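Local coordinates for bacillus cereus PatB1 (PDB 5V8D), which is an SGNH hydrolase-like O-acetyltransferase that adds acetyl groups to hydroxyls of secondary cell wall polysaccharides, at residues 103-109 with 142-148; 241-245 with 312-316. The protein carries 6 engineered substitutions. All coordinates share one frame. Numbering follows the deposited sequence.

Contact 1 and contact 2 belong to the same SGNH hydrolase-like chain, with centres about 22 Å apart and nearest atoms about 7 Å apart. They do not touch. The centre of contact 1 is about 9 Å from the centre of the chain. There two parallel strands pair at one edge of the main sheet. The centre of contact 2 is about 16 Å from the chain centre, and it is only partly buried. There a loop leans on the short helix 311-316. The two share no strand or helix. Backbone hydrogen bonds hold contact 1, with apolar side chains on both faces. Contact 2 rests on two phenylalanine rings, without hydrogen bonds between its segments.

Contact 1: residues 103-109 with 142-148; sequences FYFALPP and VKPIKLM
This is a parallel strand pair at the edge of the central sheet of the SGNH hydrolase-like fold. The axes of strands 103-107 and 143-146 come within 4.4 Å, with directions 21° apart. Helix 127-137 lies between, as in a beta-alpha-beta crossover. Tyr-104 pairs with Lys-143, Phe-105 with Pro-144 and Ala-106 with Ile-145. Four backbone hydrogen bonds fix this: Lys-143 N to Phe-103 O (3.0 Å), Phe-105 N to Lys-143 O (2.9 Å), Ile-145 N to Phe-105 O (2.7 Å) and Leu-107 N to Ile-145 O (3.0 Å). Phe-103 is t; Val-142 CG2 makes a CH-pi contact over its ring, 4.0 Å from the centroid. Tyr-104 (m) brings CD1 to 3.8 Å from Lys-143 CB; its OH hydrogen-bonds Glu-102 OE1. On that face Ala-106 CB meets Ile-145 (m) CB at 3.9 Å. On the opposite face, Phe-105 (t) stacks on Phe-348 and Leu-107 (chi1 m, chi2 141°) puts CD1 4.4 Å from Pro-144 CB. Lys-146 is the N-cap of helix 147-154. Pro-109 CD packs on Leu-147 (m, t) CB (3.8 Å), Pro-109 CB on Met-148 (t, p) SD (3.8 Å). One water donates to Leu-107 O (2.8 Å) and accepts from Met-148 N (2.9 Å).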
ATOM      1  N   PHE A 103      10.284  11.644   1.296  1.00 25.32           N
ATOM      2  CA  PHE A 103       9.991  10.595   0.309  1.00 25.43           C
ATOM      3  C   PHE A 103      10.062   9.224   0.997  1.00 23.68           C
ATOM      4  O   PHE A 103      11.162   8.743   1.299  1.00 24.29           O
ATOM      5  CB  PHE A 103      10.997  10.704  -0.846  1.00 24.24           C
ATOM      6  CG  PHE A 103      10.751   9.765  -2.022  1.00 24.00           C
ATOM      7  CD1 PHE A 103       9.841   8.721  -1.968  1.00 23.32           C
ATOM      8  CD2 PHE A 103      11.473   9.951  -3.203  1.00 24.32           C
ATOM      9  CE1 PHE A 103       9.656   7.887  -3.050  1.00 23.96           C
ATOM     10  CE2 PHE A 103      11.285   9.130  -4.296  1.00 23.07           C
ATOM     11  CZ  PHE A 103      10.376   8.095  -4.229  1.00 23.57           C
ATOM     12  N   TYR A 104       8.903   8.607   1.236  1.00 19.63           N
ATOM     13  CA  TYR A 104       8.822   7.269   1.861  1.00 18.62           C
ATOM     14  C   TYR A 104       8.428   6.186   0.847  1.00 19.29           C
ATOM     15  O   TYR A 104       7.553   6.402  -0.022  1.00 18.88           O
ATOM     16  CB  TYR A 104       7.836   7.258   3.051  1.00 19.03           C
ATOM     17  CG  TYR A 104       8.250   8.238   4.124  1.00 21.91           C
ATOM     18  CD1 TYR A 104       9.251   7.916   5.017  1.00 19.77           C
ATOM     19  CD2 TYR A 104       7.682   9.514   4.196  1.00 22.71           C
ATOM     20  CE1 TYR A 104       9.669   8.805   5.969  1.00 20.66           C
ATOM     21  CE2 TYR A 104       8.093  10.412   5.155  1.00 22.03           C
ATOM     22  CZ  TYR A 104       9.089  10.047   6.038  1.00 21.75           C
ATOM     23  OH  TYR A 104       9.518  10.918   7.010  1.00 23.76           O
ATOM     24  N   PHE A 105       9.095   5.036   0.919  1.00 21.92           N
ATOM     25  CA  PHE A 105       8.755   3.943   0.002  1.00 22.72           C
ATOM     26  C   PHE A 105       8.425   2.718   0.844  1.00 22.20           C
ATOM     27  O   PHE A 105       9.317   1.988   1.260  1.00 21.79           O
ATOM     28  CB  PHE A 105       9.888   3.620  -1.004  1.00 23.24           C
ATOM     29  CG  PHE A 105       9.390   2.977  -2.298  1.00 24.24           C
ATOM     30  CD1 PHE A 105       8.924   1.662  -2.315  1.00 22.68           C
ATOM     31  CD2 PHE A 105       9.375   3.694  -3.489  1.00 21.32           C
ATOM     32  CE1 PHE A 105       8.443   1.089  -3.494  1.00 22.24           C
ATOM     33  CE2 PHE A 105       8.912   3.124  -4.670  1.00 23.10           C
ATOM     34  CZ  PHE A 105       8.438   1.815  -4.673  1.00 22.02           C
ATOM     35  N   ALA A 106       7.137   2.542   1.120  1.00 23.70           N
ATOM     36  CA  ALA A 106       6.658   1.420   1.911  1.00 23.63           C
ATOM     37  C   ALA A 106       6.477   0.189   1.027  1.00 20.68           C
ATOM     38  O   ALA A 106       5.973   0.276  -0.096  1.00 21.94           O
ATOM     39  CB  ALA A 106       5.353   1.784   2.609  1.00 20.47           C
ATOM     40  N   LEU A 107       6.864  -0.961   1.545  1.00 21.87           N
ATOM     41  CA  LEU A 107       6.882  -2.184   0.747  1.00 21.84           C
ATOM     42  C   LEU A 107       6.116  -3.315   1.397  1.00 22.19           C
ATOM     43  O   LEU A 107       6.691  -4.116   2.125  1.00 23.05           O
ATOM     44  CB  LEU A 107       8.333  -2.600   0.499  1.00 21.95           C
ATOM     45  CG  LEU A 107       9.028  -1.576  -0.414  1.00 22.90           C
ATOM     46  CD1 LEU A 107      10.454  -1.333   0.002  1.00 23.33           C
ATOM     47  CD2 LEU A 107       8.954  -2.045  -1.861  1.00 23.35           C
ATOM     48  N   PRO A 108       4.797  -3.350   1.179  1.00 21.81           N
ATOM     49  CA  PRO A 108       4.022  -4.516   1.585  1.00 23.58           C
ATOM     50  C   PRO A 108       4.567  -5.761   0.906  1.00 23.61           C
ATOM     51  O   PRO A 108       4.864  -5.730  -0.282  1.00 24.16           O
ATOM     52  CB  PRO A 108       2.612  -4.200   1.088  1.00 24.85           C
ATOM     53  CG  PRO A 108       2.567  -2.737   1.007  1.00 25.50           C
ATOM     54  CD  PRO A 108       3.941  -2.269   0.667  1.00 22.04           C
ATOM     55  N   PRO A 109       4.699  -6.845   1.660  1.00 20.67           N
ATOM     56  CA  PRO A 109       5.212  -8.090   1.091  1.00 21.47           C
ATOM     57  C   PRO A 109       4.202  -8.732   0.141  1.00 23.49           C
ATOM     58  O   PRO A 109       3.044  -8.960   0.518  1.00 23.96           O
ATOM     59  CB  PRO A 109       5.462  -8.976   2.331  1.00 22.59           C
ATOM     60  CG  PRO A 109       5.409  -8.030   3.517  1.00 22.99           C
ATOM     61  CD  PRO A 109       4.456  -6.942   3.109  1.00 22.32           C
ATOM     62  N   VAL A 142      15.608   8.269  -0.137  1.00 26.69           N
ATOM     63  CA  VAL A 142      14.341   7.552  -0.246  1.00 26.89           C
ATOM     64  C   VAL A 142      14.286   6.608   0.944  1.00 27.26           C
ATOM     65  O   VAL A 142      15.119   5.698   1.051  1.00 27.19           O
ATOM     66  CB  VAL A 142      14.244   6.804  -1.598  1.00 25.49           C
ATOM     67  CG1 VAL A 142      12.935   5.998  -1.732  1.00 25.22           C
ATOM     68  CG2 VAL A 142      14.329   7.797  -2.713  1.00 25.62           C
ATOM     69  N   LYS A 143      13.368   6.858   1.875  1.00 26.00           N
ATOM     70  CA  LYS A 143      13.327   6.065   3.102  1.00 25.25           C
ATOM     71  C   LYS A 143      12.413   4.866   2.936  1.00 27.02           C
ATOM     72  O   LYS A 143      11.185   5.014   2.908  1.00 26.73           O
ATOM     73  CB  LYS A 143      12.866   6.918   4.284  1.00 25.59           C
ATOM     74  CG  LYS A 143      13.631   8.200   4.413  1.00 31.03           C
ATOM     75  CD  LYS A 143      15.112   7.926   4.623  1.00 32.62           C
ATOM     76  CE  LYS A 143      15.951   8.960   3.898  1.00 33.43           C
ATOM     77  NZ  LYS A 143      15.648  10.359   4.383  1.00 36.12           N
ATOM     78  N   PRO A 144      13.000   3.670   2.837  1.00 30.47           N
ATOM     79  CA  PRO A 144      12.167   2.496   2.610  1.00 29.26           C
ATOM     80  C   PRO A 144      11.495   2.022   3.894  1.00 28.81           C
ATOM     81  O   PRO A 144      12.103   2.122   4.961  1.00 28.75           O
ATOM     82  CB  PRO A 144      13.171   1.457   2.107  1.00 30.03           C
ATOM     83  CG  PRO A 144      14.448   1.830   2.780  1.00 30.95           C
ATOM     84  CD  PRO A 144      14.426   3.322   2.984  1.00 31.66           C
ATOM     85  N   ILE A 145      10.271   1.509   3.793  1.00 24.56           N
ATOM     86  CA  ILE A 145       9.621   0.928   4.957  1.00 25.69           C
ATOM     87  C   ILE A 145       9.537  -0.565   4.705  1.00 24.68           C
ATOM     88  O   ILE A 145       8.781  -1.023   3.846  1.00 25.74           O
ATOM     89  CB  ILE A 145       8.243   1.574   5.216  1.00 26.16           C
ATOM     90  CG1 ILE A 145       8.414   3.093   5.273  1.00 28.68           C
ATOM     91  CG2 ILE A 145       7.633   1.062   6.531  1.00 26.45           C
ATOM     92  CD1 ILE A 145       7.316   3.836   6.019  1.00 30.87           C
ATOM     93  N   LYS A 146      10.372  -1.321   5.405  1.00 20.25           N
ATOM     94  CA  LYS A 146      10.657  -2.708   4.989  1.00 22.77           C
ATOM     95  C   LYS A 146       9.760  -3.721   5.689  1.00 23.44           C
ATOM     96  O   LYS A 146      10.151  -4.296   6.708  1.00 24.00           O
ATOM     97  CB  LYS A 146      12.137  -3.061   5.265  1.00 21.87           C
ATOM     98  CG  LYS A 146      13.167  -2.333   4.374  1.00 21.55           C
ATOM     99  CD  LYS A 146      14.634  -2.695   4.788  1.00 22.88           C
ATOM    100  CE  LYS A 146      15.634  -1.782   4.072  1.00 24.42           C
ATOM    101  NZ  LYS A 146      17.086  -1.862   4.522  1.00 23.61           N
ATOM    102  N   LEU A 147       8.569  -3.955   5.153  1.00 18.71           N
ATOM    103  CA  LEU A 147       7.569  -4.671   5.931  1.00 20.03           C
ATOM    104  C   LEU A 147       7.865  -6.174   6.035  1.00 21.28           C
ATOM    105  O   LEU A 147       7.637  -6.783   7.080  1.00 21.04           O
ATOM    106  CB  LEU A 147       6.179  -4.437   5.341  1.00 18.54           C
ATOM    107  CG  LEU A 147       5.469  -3.156   5.800  1.00 18.92           C
ATOM    108  CD1 LEU A 147       4.242  -2.855   4.935  1.00 18.94           C
ATOM    109  CD2 LEU A 147       5.058  -3.274   7.263  1.00 21.76           C
ATOM    110  N   MET A 148       8.371  -6.773   4.961  1.00 24.14           N
ATOM    111  CA  MET A 148       8.699  -8.183   5.019  1.00 25.13           C
ATOM    112  C   MET A 148       9.735  -8.458   6.086  1.00 25.16           C
ATOM    113  O   MET A 148       9.607  -9.392   6.882  1.00 26.93           O
ATOM    114  CB  MET A 148       9.211  -8.685   3.683  1.00 26.68           C
ATOM    115  CG  MET A 148       9.604 -10.160   3.729  1.00 29.28           C
ATOM    116  SD  MET A 148       8.188 -11.265   3.686  1.00 32.47           S
ATOM    117  CE  MET A 148       7.906 -11.669   5.413  1.00 33.28           C
TER
HETATM  118  O   HOH W   1       8.804  -5.916   2.193  1.00 20.43           O

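Contact 2: residues 241-245 with 312-316; sequences GFNFT and PHLAQ
Two phenylalanine rings from an extended loop fit against one side of a short helix. Segment 241-245 has no regular structure. Phe-242 (phi/psi -80/117) and Phe-244 (-91/143) have extended backbones, and both point toward residues 312-316. These are helical, with Gln-316 N hydrogen-bonded to Pro-312 O at 3.0 Å. The nearest CA atoms are those of Phe-242 and Pro-312, 7.5 Å apart.

Both rings have chi1 near -70° (m). The Phe-242 ring lies across Pro-312, whose CB sits under one face, 3.8 Å from the ring centroid and 14° off its normal. This is a CH-pi contact. The ring's leading edge meets the face of His-313 in a T-shaped pair, with centroids 5.0 Å apart and planes at 90°. The CA-to-CB bond of His-313 points away, but with chi1 at -51° (m) its ring still reaches Phe-242: NE2 is 3.6 Å from Phe-242 CZ. Gln-316 CG borders the ring edge, 3.9 Å from Phe-242 CE1. Pro-312, His-313 and Gln-316 thus make a shallow seat for this ring.

The tip of Phe-244 meets the side of the helix. Its CE2 is 3.9 Å from Pro-312 CB, and its CZ is 3.9 Å from Ala-315 CB. The small alanine leaves room for the ring tip. Pro-312 O, the acceptor of Gln-316 N, lies at the ring edge, 3.2 Å from Phe-244 CZ.

Helix 311-316 is the crossover between parallel strands 298-303 and 320-324, a beta-alpha-beta unit of the main sheet. His-313 NE2 hydrogen-bonds Tyr-236 O of strand 231-238. Phe-244 and Ala-315 both touch Ile-288 of strand 285-289, and Leu-314 packs on helix 173-190.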
ATOM      1  N   GLY A 241     -15.138   6.232  14.356  1.00 38.90           N
ATOM      2  CA  GLY A 241     -15.437   6.206  12.937  1.00 36.88           C
ATOM      3  C   GLY A 241     -14.499   7.089  12.130  1.00 36.49           C
ATOM      4  O   GLY A 241     -13.724   7.872  12.680  1.00 38.22           O
ATOM      5  N   PHE A 242     -14.557   6.948  10.814  1.00 30.91           N
ATOM      6  CA  PHE A 242     -13.811   7.829   9.935  1.00 32.28           C
ATOM      7  C   PHE A 242     -14.579   9.135   9.799  1.00 35.44           C
ATOM      8  O   PHE A 242     -15.721   9.144   9.314  1.00 36.50           O
ATOM      9  CB  PHE A 242     -13.601   7.186   8.566  1.00 29.76           C
ATOM     10  CG  PHE A 242     -12.616   6.057   8.568  1.00 27.91           C
ATOM     11  CD1 PHE A 242     -11.272   6.293   8.791  1.00 26.81           C
ATOM     12  CD2 PHE A 242     -13.031   4.761   8.329  1.00 27.59           C
ATOM     13  CE1 PHE A 242     -10.359   5.269   8.777  1.00 25.64           C
ATOM     14  CE2 PHE A 242     -12.108   3.716   8.310  1.00 25.46           C
ATOM     15  CZ  PHE A 242     -10.768   3.984   8.542  1.00 25.42           C
ATOM     16  N   ASN A 243     -13.967  10.225  10.250  1.00 42.56           N
ATOM     17  CA  ASN A 243     -14.627  11.525  10.257  1.00 44.87           C
ATOM     18  C   ASN A 243     -13.949  12.518   9.319  1.00 45.19           C
ATOM     19  O   ASN A 243     -13.307  13.459   9.775  1.00 48.54           O
ATOM     20  CB  ASN A 243     -14.657  12.095  11.679  1.00 46.14           C
ATOM     21  N   PHE A 244     -14.085  12.297   8.014  1.00 33.46           N
ATOM     22  CA  PHE A 244     -13.387  13.118   7.029  1.00 31.15           C
ATOM     23  C   PHE A 244     -14.225  14.310   6.595  1.00 33.04           C
ATOM     24  O   PHE A 244     -15.451  14.216   6.459  1.00 32.49           O
ATOM     25  CB  PHE A 244     -13.008  12.279   5.810  1.00 29.08           C
ATOM     26  CG  PHE A 244     -11.999  11.206   6.108  1.00 28.05           C
ATOM     27  CD1 PHE A 244     -10.754  11.536   6.634  1.00 28.65           C
ATOM     28  CD2 PHE A 244     -12.281   9.875   5.861  1.00 25.98           C
ATOM     29  CE1 PHE A 244      -9.815  10.552   6.908  1.00 29.50           C
ATOM     30  CE2 PHE A 244     -11.331   8.876   6.131  1.00 26.08           C
ATOM     31  CZ  PHE A 244     -10.101   9.218   6.655  1.00 26.24           C
ATOM     32  N   THR A 245     -13.561  15.436   6.376  1.00 27.65           N
ATOM     33  CA  THR A 245     -14.231  16.624   5.867  1.00 28.53           C
ATOM     34  C   THR A 245     -14.799  16.368   4.469  1.00 27.60           C
ATOM     35  O   THR A 245     -15.914  16.770   4.159  1.00 27.71           O
ATOM     36  CB  THR A 245     -13.265  17.814   5.822  1.00 31.84           C
ATOM     37  OG1 THR A 245     -12.476  17.816   7.021  1.00 32.10           O
ATOM     38  CG2 THR A 245     -14.035  19.137   5.691  1.00 32.58           C
ATOM     39  N   PRO A 312      -8.416   4.729   3.740  1.00 20.57           N
ATOM     40  CA  PRO A 312      -8.863   5.744   4.705  1.00 19.65           C
ATOM     41  C   PRO A 312      -7.981   5.795   5.955  1.00 20.89           C
ATOM     42  O   PRO A 312      -7.875   6.861   6.561  1.00 24.18           O
ATOM     43  CB  PRO A 312     -10.296   5.308   5.056  1.00 21.63           C
ATOM     44  CG  PRO A 312     -10.335   3.856   4.791  1.00 21.79           C
ATOM     45  CD  PRO A 312      -9.373   3.614   3.626  1.00 19.75           C
ATOM     46  N   HIS A 313      -7.363   4.675   6.334  1.00 18.72           N
ATOM     47  CA  HIS A 313      -6.531   4.635   7.537  1.00 20.59           C
ATOM     48  C   HIS A 313      -5.310   5.557   7.363  1.00 22.04           C
ATOM     49  O   HIS A 313      -4.989   6.365   8.244  1.00 22.04           O
ATOM     50  CB  HIS A 313      -6.111   3.183   7.854  1.00 20.17           C
ATOM     51  CG  HIS A 313      -7.266   2.228   7.872  1.00 20.31           C
ATOM     52  ND1 HIS A 313      -7.874   1.770   6.717  1.00 18.32           N
ATOM     53  CD2 HIS A 313      -7.955   1.674   8.895  1.00 20.79           C
ATOM     54  CE1 HIS A 313      -8.877   0.983   7.029  1.00 19.80           C
ATOM     55  NE2 HIS A 313      -8.944   0.888   8.355  1.00 19.84           N
ATOM     56  N   LEU A 314      -4.655   5.443   6.214  1.00 24.67           N
ATOM     57  CA  LEU A 314      -3.569   6.358   5.840  1.00 24.84           C
ATOM     58  C   LEU A 314      -4.004   7.826   5.874  1.00 24.97           C
ATOM     59  O   LEU A 314      -3.276   8.708   6.353  1.00 25.72           O
ATOM     60  CB  LEU A 314      -3.060   6.008   4.442  1.00 23.83           C
ATOM     61  CG  LEU A 314      -2.288   4.687   4.353  1.00 23.75           C
ATOM     62  CD1 LEU A 314      -2.071   4.312   2.899  1.00 23.31           C
ATOM     63  CD2 LEU A 314      -0.979   4.850   5.064  1.00 22.62           C
ATOM     64  N   ALA A 315      -5.202   8.070   5.367  1.00 23.43           N
ATOM     65  CA  ALA A 315      -5.735   9.418   5.252  1.00 25.47           C
ATOM     66  C   ALA A 315      -6.061  10.035   6.605  1.00 28.69           C
ATOM     67  O   ALA A 315      -6.096  11.257   6.725  1.00 30.57           O
ATOM     68  CB  ALA A 315      -6.963   9.414   4.360  1.00 24.54           C
ATOM     69  N   GLN A 316      -6.289   9.206   7.625  1.00 26.95           N
ATOM     70  CA  GLN A 316      -6.427   9.717   9.001  1.00 29.62           C
ATOM     71  C   GLN A 316      -5.263  10.592   9.413  1.00 29.74           C
ATOM     72  O   GLN A 316      -5.407  11.538  10.181  1.00 29.30           O
ATOM     73  CB  GLN A 316      -6.489   8.580  10.012  1.00 30.84           C
ATOM     74  CG  GLN A 316      -7.772   7.858  10.124  1.00 32.30           C
ATOM     75  CD  GLN A 316      -7.698   6.896  11.276  1.00 33.31           C
ATOM     76  OE1 GLN A 316      -6.877   5.956  11.269  1.00 35.20           O
ATOM     77  NE2 GLN A 316      -8.495   7.151  12.300  1.00 31.45           N
TER